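PDB 2RKK: vacuolar protein sorting-associated protein VTA1 from Saccharomyces cerevisiae, which acts in the multivesicular body sorting pathway, its helical N-terminal domain with MIT motifs probably recruiting ESCRT-III-related subunits to support the ATPase Vps4. Local coordinates for residues C124-F129 with K150-C155; Q29-E34 with I132-K137. All coordinates share one frame; numbering follows the deposited sequence.

Interaction 1: C124-F129 with K150-C155; sequences CCIDLF and KRIKYC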
ATOM      1  N   CYS A 124       0.808   6.770 -14.987  1.00 65.24           N
ATOM      2  CA  CYS A 124       1.220   6.248 -13.699  1.00 63.84           C
ATOM      3  C   CYS A 124       1.417   4.730 -13.818  1.00 63.09           C
ATOM      4  O   CYS A 124       2.384   4.173 -13.286  1.00 61.22           O
ATOM      5  CB  CYS A 124       0.158   6.584 -12.652  1.00 63.54           C
ATOM      6  SG  CYS A 124       0.526   6.052 -10.983  1.00 66.28           S
ATOM      7  N   CYS A 125       0.493   4.081 -14.528  1.00 63.04           N
ATOM      8  CA  CYS A 125       0.511   2.638 -14.780  1.00 62.57           C
ATOM      9  C   CYS A 125       1.761   2.272 -15.578  1.00 62.32           C
ATOM     10  O   CYS A 125       2.449   1.291 -15.278  1.00 63.77           O
ATOM     11  CB  CYS A 125      -0.732   2.232 -15.573  1.00 63.63           C
ATOM     12  SG  CYS A 125      -2.260   2.196 -14.597  1.00 68.41           S
ATOM     13  N   ILE A 126       2.040   3.066 -16.604  1.00 60.17           N
ATOM     14  CA  ILE A 126       3.213   2.861 -17.428  1.00 58.88           C
ATOM     15  C   ILE A 126       4.477   2.972 -16.543  1.00 59.45           C
ATOM     16  O   ILE A 126       5.376   2.146 -16.651  1.00 60.11           O
ATOM     17  CB  ILE A 126       3.233   3.898 -18.612  1.00 58.24           C
ATOM     18  CG1 ILE A 126       2.086   3.561 -19.575  1.00 56.62           C
ATOM     19  CG2 ILE A 126       4.564   3.870 -19.364  1.00 53.44           C
ATOM     20  CD1 ILE A 126       1.910   4.535 -20.729  1.00 59.97           C
ATOM     21  N   ASP A 127       4.537   3.960 -15.650  1.00 58.58           N
ATOM     22  CA  ASP A 127       5.701   4.103 -14.778  1.00 57.91           C
ATOM     23  C   ASP A 127       5.795   2.997 -13.719  1.00 56.81           C
ATOM     24  O   ASP A 127       6.888   2.547 -13.381  1.00 56.47           O
ATOM     25  CB  ASP A 127       5.712   5.471 -14.084  1.00 59.68           C
ATOM     26  CG  ASP A 127       5.920   6.643 -15.062  1.00 59.74           C
ATOM     27  OD1 ASP A 127       6.739   6.520 -15.997  1.00 58.12           O
ATOM     28  OD2 ASP A 127       5.269   7.692 -14.878  1.00 61.62           O
ATOM     29  N   LEU A 128       4.661   2.574 -13.170  1.00 55.13           N
ATOM     30  CA  LEU A 128       4.665   1.504 -12.177  1.00 55.06           C
ATOM     31  C   LEU A 128       5.169   0.242 -12.862  1.00 56.73           C
ATOM     32  O   LEU A 128       6.093  -0.415 -12.380  1.00 57.16           O
ATOM     33  CB  LEU A 128       3.257   1.255 -11.619  1.00 54.53           C
ATOM     34  CG  LEU A 128       2.699   2.395 -10.776  1.00 53.82           C
ATOM     35  CD1 LEU A 128       1.224   2.148 -10.501  1.00 53.79           C
ATOM     36  CD2 LEU A 128       3.482   2.498  -9.475  1.00 51.97           C
ATOM     37  N   PHE A 129       4.545  -0.105 -13.984  1.00 56.96           N
ATOM     38  CA  PHE A 129       4.970  -1.279 -14.732  1.00 57.20           C
ATOM     39  C   PHE A 129       6.465  -1.199 -15.063  1.00 56.96           C
ATOM     40  O   PHE A 129       7.213  -2.145 -14.824  1.00 56.74           O
ATOM     41  CB  PHE A 129       4.144  -1.432 -16.019  1.00 58.06           C
ATOM     42  CG  PHE A 129       2.770  -2.008 -15.789  1.00 60.37           C
ATOM     43  CD1 PHE A 129       1.639  -1.415 -16.348  1.00 60.40           C
ATOM     44  CD2 PHE A 129       2.603  -3.145 -14.993  1.00 61.24           C
ATOM     45  CE1 PHE A 129       0.360  -1.949 -16.109  1.00 61.38           C
ATOM     46  CE2 PHE A 129       1.333  -3.685 -14.750  1.00 60.91           C
ATOM     47  CZ  PHE A 129       0.209  -3.085 -15.310  1.00 61.58           C
ATOM     48  N   LYS A 150       3.557  -5.763 -22.438  1.00 71.60           N
ATOM     49  CA  LYS A 150       2.348  -5.611 -23.259  1.00 71.52           C
ATOM     50  C   LYS A 150       1.361  -4.650 -22.615  1.00 69.93           C
ATOM     51  O   LYS A 150       0.677  -3.892 -23.304  1.00 69.23           O
ATOM     52  CB  LYS A 150       1.637  -6.961 -23.470  1.00 73.67           C
ATOM     53  CG  LYS A 150       2.444  -8.042 -24.208  1.00 76.95           C
ATOM     54  CD  LYS A 150       2.650  -7.748 -25.692  1.00 77.85           C
ATOM     55  CE  LYS A 150       3.937  -8.406 -26.241  1.00 77.88           C
ATOM     56  NZ  LYS A 150       4.074  -9.874 -25.944  1.00 77.16           N
ATOM     57  N   ARG A 151       1.273  -4.700 -21.290  1.00 68.43           N
ATOM     58  CA  ARG A 151       0.364  -3.823 -20.566  1.00 65.91           C
ATOM     59  C   ARG A 151       0.812  -2.381 -20.730  1.00 64.30           C
ATOM     60  O   ARG A 151      -0.011  -1.478 -20.865  1.00 63.42           O
ATOM     61  CB  ARG A 151       0.299  -4.224 -19.100  1.00 64.07           C
ATOM     62  CG  ARG A 151      -0.339  -5.581 -18.911  1.00 66.89           C
ATOM     63  CD  ARG A 151      -0.685  -5.789 -17.465  1.00 70.96           C
ATOM     64  NE  ARG A 151      -0.060  -6.968 -16.862  1.00 72.53           N
ATOM     65  CZ  ARG A 151      -0.536  -8.203 -16.977  1.00 71.48           C
ATOM     66  NH1 ARG A 151      -1.641  -8.424 -17.677  1.00 71.11           N
ATOM     67  NH2 ARG A 151       0.080  -9.214 -16.369  1.00 72.83           N
ATOM     68  N   ILE A 152       2.121  -2.169 -20.736  1.00 62.68           N
ATOM     69  CA  ILE A 152       2.643  -0.838 -20.924  1.00 62.06           C
ATOM     70  C   ILE A 152       2.263  -0.372 -22.314  1.00 64.08           C
ATOM     71  O   ILE A 152       1.756   0.735 -22.485  1.00 66.02           O
ATOM     72  CB  ILE A 152       4.166  -0.808 -20.781  1.00 59.49           C
ATOM     73  CG1 ILE A 152       4.539  -1.139 -19.337  1.00 59.02           C
ATOM     74  CG2 ILE A 152       4.699   0.544 -21.226  1.00 56.81           C
ATOM     75  CD1 ILE A 152       6.021  -1.203 -19.053  1.00 57.90           C
ATOM     76  N   LYS A 153       2.474  -1.215 -23.315  1.00 64.82           N
ATOM     77  CA  LYS A 153       2.136  -0.817 -24.674  1.00 65.02           C
ATOM     78  C   LYS A 153       0.662  -0.462 -24.798  1.00 63.73           C
ATOM     79  O   LYS A 153       0.323   0.514 -25.454  1.00 64.56           O
ATOM     80  CB  LYS A 153       2.470  -1.926 -25.664  1.00 66.22           C
ATOM     81  CG  LYS A 153       2.377  -1.454 -27.102  1.00 69.09           C
ATOM     82  CD  LYS A 153       3.424  -0.379 -27.420  1.00 68.71           C
ATOM     83  CE  LYS A 153       3.353   0.008 -28.890  1.00 69.27           C
ATOM     84  NZ  LYS A 153       4.493   0.851 -29.302  1.00 71.34           N
ATOM     85  N   TYR A 154      -0.199  -1.257 -24.170  1.00 62.27           N
ATOM     86  CA  TYR A 154      -1.635  -1.023 -24.210  1.00 61.29           C
ATOM     87  C   TYR A 154      -1.921   0.396 -23.714  1.00 62.48           C
ATOM     88  O   TYR A 154      -2.742   1.104 -24.290  1.00 62.83           O
ATOM     89  CB  TYR A 154      -2.329  -2.042 -23.320  1.00 59.28           C
ATOM     90  CG  TYR A 154      -3.815  -2.202 -23.528  1.00 57.62           C
ATOM     91  CD1 TYR A 154      -4.326  -3.252 -24.274  1.00 57.82           C
ATOM     92  CD2 TYR A 154      -4.714  -1.350 -22.909  1.00 59.79           C
ATOM     93  CE1 TYR A 154      -5.701  -3.454 -24.383  1.00 57.76           C
ATOM     94  CE2 TYR A 154      -6.088  -1.537 -23.012  1.00 59.06           C
ATOM     95  CZ  TYR A 154      -6.571  -2.590 -23.745  1.00 59.63           C
ATOM     96  OH  TYR A 154      -7.934  -2.793 -23.809  1.00 60.95           O
ATOM     97  N   CYS A 155      -1.229   0.814 -22.655  1.00 64.19           N
ATOM     98  CA  CYS A 155      -1.409   2.152 -22.084  1.00 64.81           C
ATOM     99  C   CYS A 155      -1.011   3.199 -23.102  1.00 66.85           C
ATOM    100  O   CYS A 155      -1.791   4.100 -23.431  1.00 67.71           O
ATOM    101  CB  CYS A 155      -0.555   2.315 -20.833  1.00 63.53           C
ATOM    102  SG  CYS A 155      -1.163   1.367 -19.421  1.00 63.22           S
TER
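Helices 116-135 and 142-163 follow one another in the chain and fold back into an antiparallel helical hairpin, part of the all-helical N-terminal domain. Over residues 124-129 and 150-155 their axes lie 9.1 Å apart with an N-to-C angle of 160°, and the CA atoms of I126 and I152 are the nearest pair. The tightly packed part is made by I126, I152, C155 and F129, with C125 at its margin. I126 divides its branches between two partners: CG1, anti to its own carbonyl carbon, reaches the C155 side chain, while CG2 meets CG2 of I152 at 3.8 Å, the two isoleucines crossing obliquely. The sulfur of C155 lies 3.9 Å from I126 CG1 and 4.0 Å from C125 CB, so it touches both of these side chains. I152 uses its other branch on F129. Its CG1 and CD1 slide past the phenylalanine in the reverse direction, CD1 coming within 3.6 Å of F129 CB. R151 and, in part, I152 form the looser solvent side, where R151 joins through its aliphatic stem. This chain crosses F129 at about a right angle and bends at chi3 (-122°), leaving the guanidinium plane 37° from the ring plane. Helix 87-110 closes in on F129 and R151 with M99, and Y102 meets the F129 ring edge-to-face. R151 CD touches F129 CZ at 3.6 Å, and R151 CB lies over one ring face as a CH-pi contact, 4.1 Å from the centroid and displaced toward the rim.

Interaction 2: Q29-E34 with I132-K137; sequences QLYAVE and ILHLWK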
ATOM      1  N   GLN A  29      11.076   5.876  -6.581  1.00 60.92           N
ATOM      2  CA  GLN A  29      12.261   6.722  -6.508  1.00 62.67           C
ATOM      3  C   GLN A  29      13.505   5.980  -6.879  1.00 62.19           C
ATOM      4  O   GLN A  29      14.334   6.454  -7.660  1.00 60.55           O
ATOM      5  CB  GLN A  29      12.418   7.275  -5.102  1.00 64.53           C
ATOM      6  CG  GLN A  29      11.397   8.313  -4.778  1.00 68.84           C
ATOM      7  CD  GLN A  29      11.332   8.595  -3.312  1.00 71.66           C
ATOM      8  OE1 GLN A  29      12.180   9.290  -2.764  1.00 73.97           O
ATOM      9  NE2 GLN A  29      10.325   8.031  -2.650  1.00 74.40           N
ATOM     10  N   LEU A  30      13.630   4.812  -6.268  1.00 61.65           N
ATOM     11  CA  LEU A  30      14.761   3.924  -6.482  1.00 61.70           C
ATOM     12  C   LEU A  30      14.878   3.671  -7.979  1.00 61.47           C
ATOM     13  O   LEU A  30      15.977   3.607  -8.537  1.00 60.15           O
ATOM     14  CB  LEU A  30      14.502   2.624  -5.731  1.00 60.51           C
ATOM     15  CG  LEU A  30      15.707   1.790  -5.360  1.00 60.08           C
ATOM     16  CD1 LEU A  30      16.782   2.647  -4.724  1.00 58.03           C
ATOM     17  CD2 LEU A  30      15.234   0.710  -4.397  1.00 60.69           C
ATOM     18  N   TYR A  31      13.716   3.535  -8.610  1.00 61.62           N
ATOM     19  CA  TYR A  31      13.615   3.318 -10.040  1.00 61.75           C
ATOM     20  C   TYR A  31      14.164   4.580 -10.741  1.00 62.16           C
ATOM     21  O   TYR A  31      15.131   4.488 -11.500  1.00 62.68           O
ATOM     22  CB  TYR A  31      12.135   3.007 -10.402  1.00 59.48           C
ATOM     23  CG  TYR A  31      11.788   3.032 -11.887  1.00 58.76           C
ATOM     24  CD1 TYR A  31      12.663   2.500 -12.851  1.00 58.34           C
ATOM     25  CD2 TYR A  31      10.589   3.609 -12.331  1.00 57.96           C
ATOM     26  CE1 TYR A  31      12.364   2.554 -14.220  1.00 55.75           C
ATOM     27  CE2 TYR A  31      10.271   3.662 -13.691  1.00 56.86           C
ATOM     28  CZ  TYR A  31      11.177   3.134 -14.629  1.00 56.21           C
ATOM     29  OH  TYR A  31      10.921   3.204 -15.981  1.00 54.27           O
ATOM     30  N   ALA A  32      13.583   5.749 -10.450  1.00 62.23           N
ATOM     31  CA  ALA A  32      14.031   7.015 -11.044  1.00 61.61           C
ATOM     32  C   ALA A  32      15.536   7.195 -10.888  1.00 61.35           C
ATOM     33  O   ALA A  32      16.208   7.737 -11.760  1.00 59.66           O
ATOM     34  CB  ALA A  32      13.309   8.192 -10.403  1.00 59.44           C
ATOM     35  N   VAL A  33      16.066   6.738  -9.767  1.00 63.08           N
ATOM     36  CA  VAL A  33      17.489   6.858  -9.526  1.00 65.42           C
ATOM     37  C   VAL A  33      18.267   6.074 -10.585  1.00 67.94           C
ATOM     38  O   VAL A  33      19.135   6.636 -11.242  1.00 69.64           O
ATOM     39  CB  VAL A  33      17.861   6.341  -8.120  1.00 64.08           C
ATOM     40  CG1 VAL A  33      19.297   6.645  -7.812  1.00 62.63           C
ATOM     41  CG2 VAL A  33      16.961   6.984  -7.085  1.00 66.16           C
ATOM     42  N   GLU A  34      17.950   4.789 -10.758  1.00 69.47           N
ATOM     43  CA  GLU A  34      18.631   3.931 -11.736  1.00 70.35           C
ATOM     44  C   GLU A  34      18.462   4.494 -13.133  1.00 69.18           C
ATOM     45  O   GLU A  34      19.321   4.354 -14.005  1.00 69.66           O
ATOM     46  CB  GLU A  34      18.065   2.509 -11.676  1.00 72.62           C
ATOM     47  CG  GLU A  34      18.019   1.973 -10.259  1.00 78.98           C
ATOM     48  CD  GLU A  34      18.184   0.464 -10.161  1.00 81.53           C
ATOM     49  OE1 GLU A  34      17.616  -0.255 -11.022  1.00 82.58           O
ATOM     50  OE2 GLU A  34      18.874   0.004  -9.203  1.00 82.89           O
ATOM     51  N   ILE A 132       8.607  -1.852 -11.988  1.00 56.55           N
ATOM     52  CA  ILE A 132       8.661  -3.281 -11.696  1.00 57.57           C
ATOM     53  C   ILE A 132       9.635  -4.040 -12.623  1.00 60.76           C
ATOM     54  O   ILE A 132      10.435  -4.848 -12.157  1.00 62.93           O
ATOM     55  CB  ILE A 132       7.248  -3.902 -11.790  1.00 55.46           C
ATOM     56  CG1 ILE A 132       6.373  -3.324 -10.678  1.00 52.47           C
ATOM     57  CG2 ILE A 132       7.339  -5.423 -11.702  1.00 52.96           C
ATOM     58  CD1 ILE A 132       4.891  -3.334 -10.975  1.00 49.29           C
ATOM     59  N   LEU A 133       9.571  -3.773 -13.925  1.00 60.83           N
ATOM     60  CA  LEU A 133      10.452  -4.446 -14.871  1.00 61.75           C
ATOM     61  C   LEU A 133      11.927  -4.090 -14.681  1.00 64.45           C
ATOM     62  O   LEU A 133      12.807  -4.955 -14.747  1.00 64.83           O
ATOM     63  CB  LEU A 133      10.062  -4.121 -16.315  1.00 59.12           C
ATOM     64  CG  LEU A 133       8.711  -4.600 -16.831  1.00 58.18           C
ATOM     65  CD1 LEU A 133       8.361  -3.841 -18.089  1.00 56.42           C
ATOM     66  CD2 LEU A 133       8.730  -6.099 -17.078  1.00 54.72           C
ATOM     67  N   HIS A 134      12.200  -2.813 -14.451  1.00 66.88           N
ATOM     68  CA  HIS A 134      13.565  -2.360 -14.287  1.00 69.15           C
ATOM     69  C   HIS A 134      14.211  -2.830 -12.986  1.00 69.42           C
ATOM     70  O   HIS A 134      15.298  -3.402 -13.007  1.00 70.56           O
ATOM     71  CB  HIS A 134      13.623  -0.832 -14.387  1.00 70.18           C
ATOM     72  CG  HIS A 134      15.020  -0.277 -14.397  1.00 73.65           C
ATOM     73  ND1 HIS A 134      15.481   0.540 -15.407  1.00 73.75           N
ATOM     74  CD2 HIS A 134      16.035  -0.378 -13.501  1.00 74.51           C
ATOM     75  CE1 HIS A 134      16.718   0.921 -15.129  1.00 74.98           C
ATOM     76  NE2 HIS A 134      17.078   0.381 -13.978  1.00 74.09           N
ATOM     77  N   LEU A 135      13.548  -2.616 -11.858  1.00 69.10           N
ATOM     78  CA  LEU A 135      14.142  -3.016 -10.594  1.00 69.67           C
ATOM     79  C   LEU A 135      14.315  -4.515 -10.433  1.00 71.59           C
ATOM     80  O   LEU A 135      15.310  -4.975  -9.869  1.00 71.93           O
ATOM     81  CB  LEU A 135      13.325  -2.465  -9.415  1.00 66.48           C
ATOM     82  CG  LEU A 135      13.335  -0.942  -9.256  1.00 64.53           C
ATOM     83  CD1 LEU A 135      12.572  -0.547  -8.014  1.00 62.73           C
ATOM     84  CD2 LEU A 135      14.762  -0.442  -9.189  1.00 64.23           C
ATOM     85  N   TRP A 136      13.370  -5.284 -10.957  1.00 73.52           N
ATOM     86  CA  TRP A 136      13.417  -6.729 -10.795  1.00 75.53           C
ATOM     87  C   TRP A 136      13.412  -7.532 -12.083  1.00 78.75           C
ATOM     88  O   TRP A 136      12.457  -8.247 -12.347  1.00 80.39           O
ATOM     89  CB  TRP A 136      12.235  -7.144  -9.920  1.00 73.74           C
ATOM     90  CG  TRP A 136      12.220  -6.403  -8.620  1.00 72.80           C
ATOM     91  CD1 TRP A 136      13.131  -6.514  -7.621  1.00 72.31           C
ATOM     92  CD2 TRP A 136      11.264  -5.427  -8.183  1.00 71.97           C
ATOM     93  NE1 TRP A 136      12.810  -5.675  -6.585  1.00 72.42           N
ATOM     94  CE2 TRP A 136      11.664  -4.992  -6.902  1.00 72.29           C
ATOM     95  CE3 TRP A 136      10.107  -4.877  -8.747  1.00 71.41           C
ATOM     96  CZ2 TRP A 136      10.952  -4.032  -6.169  1.00 71.34           C
ATOM     97  CZ3 TRP A 136       9.396  -3.925  -8.020  1.00 70.48           C
ATOM     98  CH2 TRP A 136       9.821  -3.514  -6.746  1.00 70.40           C
ATOM     99  N   LYS A 137      14.474  -7.436 -12.875  1.00 82.87           N
ATOM    100  CA  LYS A 137      14.527  -8.191 -14.120  1.00 85.79           C
ATOM    101  C   LYS A 137      14.707  -9.694 -13.892  1.00 87.59           C
ATOM    102  O   LYS A 137      13.853 -10.485 -14.287  1.00 87.85           O
ATOM    103  CB  LYS A 137      15.653  -7.666 -15.004  1.00 86.76           C
ATOM    104  CG  LYS A 137      15.325  -6.374 -15.722  1.00 89.37           C
ATOM    105  CD  LYS A 137      16.501  -5.896 -16.568  1.00 90.62           C
ATOM    106  CE  LYS A 137      17.574  -5.244 -15.701  1.00 92.21           C
ATOM    107  NZ  LYS A 137      17.089  -3.952 -15.109  1.00 91.11           N
TER
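H134 stands between Y31 and E34, at the place where the last turn of helix 116-135 meets helix 22-36. Its CG is anti to the backbone N (chi1 -173°), which sets the imidazole beside Y31 and E34. The Y31 ring, also anti at its first torsion, lies obliquely to it: the planes are 59° apart and the centroids 5.5 Å. Y31 CE1 touches H134 CB at 3.6 Å, and H134 ND1 sits in the plane of the tyrosine ring at its edge. E34 approaches the imidazole from another direction. Its chain runs extended beyond CG and brings OE1 to the imidazole edge, near the ring plane and 3.1 Å from NE2, with the carboxylate turned 58° from the ring. L135 supplies the apolar part. Its CD2 lies 3.7 Å from E34 CD and 4.0 Å from Y31 CA, and CD1 faces L30 CB more loosely. Beyond L135 the helix ends, for W136 leaves helical angles; its ring turns a face to L135 CB and meets Y27 edge-to-face. K137 folds back so that NZ gives a 2.8 Å hydrogen bond to H134 O, in the carbonyl plane and on a lone pair, and this also holds NZ above one face of the imidazole, toward its rim. An alanine in place of H134 would remove the imidazole, leaving CB against Y31, and the meeting with E34 OE1 would probably be lost. The mixed surroundings imply opposing influences on H134: the E34 carboxylate would tend to favour a protonated imidazole, whereas the ammonium of K137 would tend to disfavour it.

Both contacts draw on helix 116-135, whose middle supplies interaction 1 and whose C-terminal end supplies interaction 2, with centres about 14 Å apart. Interaction 1 is mostly buried and joins sequence neighbours in a hairpin; interaction 2 lies at the surface and brings in helix 22-36, almost a hundred residues earlier in the chain. Their chemistry follows that placement: isoleucine, cysteine and phenylalanine make the buried contact, with one arginine at its margin, whereas histidine, glutamate and tyrosine share the more exposed one with leucine. The two also touch directly, Y31 packing on the backbone of D127, and L133 on I152, so the same helix connects both partners.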